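Local coordinates for Thiol:disulfide interchange protein DsbC (Haemophilus influenzae, PDB 1T3B) that probably shuffles and transfers disulfide bonds in periplasmic proteins through a redox-active cysteine pair on a thioredoxin-like domain, at residues G181-V186 against G194-P199. Residues are numbered along the deposited sequence; the frame is centred on the assembly and turned at random.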
# COMPACT_ATOMS: atom_id res chain seq x y z
N GLY A 181 -13.92 14.46 -7.68
CA GLY A 181 -15.08 15.26 -8.04
C GLY A 181 -14.59 16.65 -8.38
O GLY A 181 -13.40 16.93 -8.27
N THR A 182 -15.51 17.53 -8.78
CA THR A 182 -15.12 18.88 -9.14
C THR A 182 -16.08 19.92 -8.60
O THR A 182 -17.26 19.66 -8.42
CB THR A 182 -14.99 19.03 -10.68
OG1 THR A 182 -16.20 18.57 -11.31
CG2 THR A 182 -13.82 18.20 -11.20
N PRO A 183 -15.58 21.13 -8.34
CA PRO A 183 -14.18 21.53 -8.53
C PRO A 183 -13.27 20.98 -7.45
O PRO A 183 -13.72 20.54 -6.40
CB PRO A 183 -14.27 23.05 -8.49
CG PRO A 183 -15.34 23.27 -7.50
CD PRO A 183 -16.39 22.28 -7.90
N SER A 184 -11.97 21.01 -7.72
CA SER A 184 -10.98 20.56 -6.76
C SER A 184 -9.79 21.48 -6.91
O SER A 184 -9.16 21.51 -7.96
CB SER A 184 -10.57 19.10 -7.04
OG SER A 184 -11.66 18.21 -6.85
N ILE A 185 -9.51 22.25 -5.86
CA ILE A 185 -8.42 23.22 -5.82
C ILE A 185 -7.11 22.64 -5.30
O ILE A 185 -7.04 22.15 -4.18
CB ILE A 185 -8.76 24.39 -4.88
CG1 ILE A 185 -10.03 25.13 -5.34
CG2 ILE A 185 -7.59 25.32 -4.81
CD1 ILE A 185 -11.31 24.60 -4.77
N VAL A 186 -6.06 22.69 -6.11
CA VAL A 186 -4.76 22.18 -5.69
C VAL A 186 -3.90 23.37 -5.32
O VAL A 186 -3.63 24.23 -6.14
CB VAL A 186 -4.06 21.39 -6.79
CG1 VAL A 186 -2.67 20.99 -6.34
CG2 VAL A 186 -4.88 20.17 -7.13
N GLY A 194 -9.47 19.91 -2.39
CA GLY A 194 -10.49 19.45 -3.31
C GLY A 194 -11.92 19.65 -2.85
O GLY A 194 -12.34 19.09 -1.84
N GLY A 195 -12.68 20.45 -3.60
CA GLY A 195 -14.06 20.72 -3.27
C GLY A 195 -14.31 22.20 -3.46
O GLY A 195 -13.37 22.97 -3.46
N TYR A 196 -15.55 22.61 -3.62
CA TYR A 196 -15.81 24.02 -3.80
C TYR A 196 -15.54 24.79 -2.52
O TYR A 196 -15.77 24.29 -1.42
CB TYR A 196 -17.26 24.26 -4.22
CG TYR A 196 -17.65 25.72 -4.28
CD1 TYR A 196 -16.94 26.64 -5.05
CD2 TYR A 196 -18.76 26.19 -3.57
CE1 TYR A 196 -17.32 27.98 -5.13
CE2 TYR A 196 -19.15 27.52 -3.63
CZ TYR A 196 -18.43 28.41 -4.41
OH TYR A 196 -18.83 29.74 -4.48
N LEU A 197 -15.04 26.00 -2.68
CA LEU A 197 -14.73 26.89 -1.58
C LEU A 197 -14.91 28.31 -2.09
O LEU A 197 -14.20 28.72 -3.00
CB LEU A 197 -13.28 26.72 -1.11
CG LEU A 197 -12.92 25.59 -0.14
CD1 LEU A 197 -11.43 25.57 0.09
CD2 LEU A 197 -13.64 25.79 1.16
N LYS A 198 -15.86 29.04 -1.50
CA LYS A 198 -16.11 30.42 -1.89
C LYS A 198 -14.83 31.25 -1.76
O LYS A 198 -13.88 30.84 -1.09
CB LYS A 198 -17.26 31.00 -1.04
CG LYS A 198 -17.12 30.79 0.46
CD LYS A 198 -18.46 30.95 1.20
CE LYS A 198 -18.98 32.38 1.14
NZ LYS A 198 -20.33 32.51 1.78
N PRO A 199 -14.78 32.41 -2.43
CA PRO A 199 -13.58 33.26 -2.37
C PRO A 199 -12.96 33.33 -0.98
O PRO A 199 -11.92 32.70 -0.73
CB PRO A 199 -14.11 34.62 -2.84
CG PRO A 199 -15.17 34.24 -3.80
CD PRO A 199 -15.88 33.11 -3.10
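Pro183 sets its ring against the start of the Tyr196 side chain, the ring at a slant to it. From CB outward, Tyr196 first packs on Pro183 CG at 3.9 Å, while its CA lies 3.8 Å from that same CG. CG is anti to the backbone N (chi1 174°), which carries the ring onward, away from 181-186. One ring face has the backbone N of Lys198 3.9 Å above its plane, lying nearer the ring's border than its centre; OH hydrogen-bonds to Gln107. A tyrosine suits this place because its aromatic ring packs beside Tyr100 and Leu103 while its hydroxyl reaches Gln107.

The peptide bond before Pro183 is cis, a geometry proline tolerates far better than other residues. This is the cis-proline loop of the thioredoxin fold: Pro183 touches Tyr100 and Cys101, and Thr182 touches both Cys98 and Cys101, the redox-active disulfide. Beyond the proline the chain enters strand 184-186, the edge strand of the sheet within this chain, and Gly194 comes close beside it, its CA 3.7 Å from Ser184 CA. A glycine allows that closeness. Gly195, at phi 136°, has a backbone in which a CB would jam against the preceding carbonyl, which by itself calls for a residue without a side chain. Ser184 turns OG back to Gly181 O (2.6 Å), the donor tilted 34° from the carbonyl plane, a bond that spans the cis-proline within one segment. Buried Ile185 packs on Val90 and Val92 of the neighbouring strand.

The one apolar side-chain pair across the contact, Pro183 with Tyr196, meets through carbon, and glycine lets the backbones close in. That pairing places the return loop alongside the cis-proline that borders the redox disulfide.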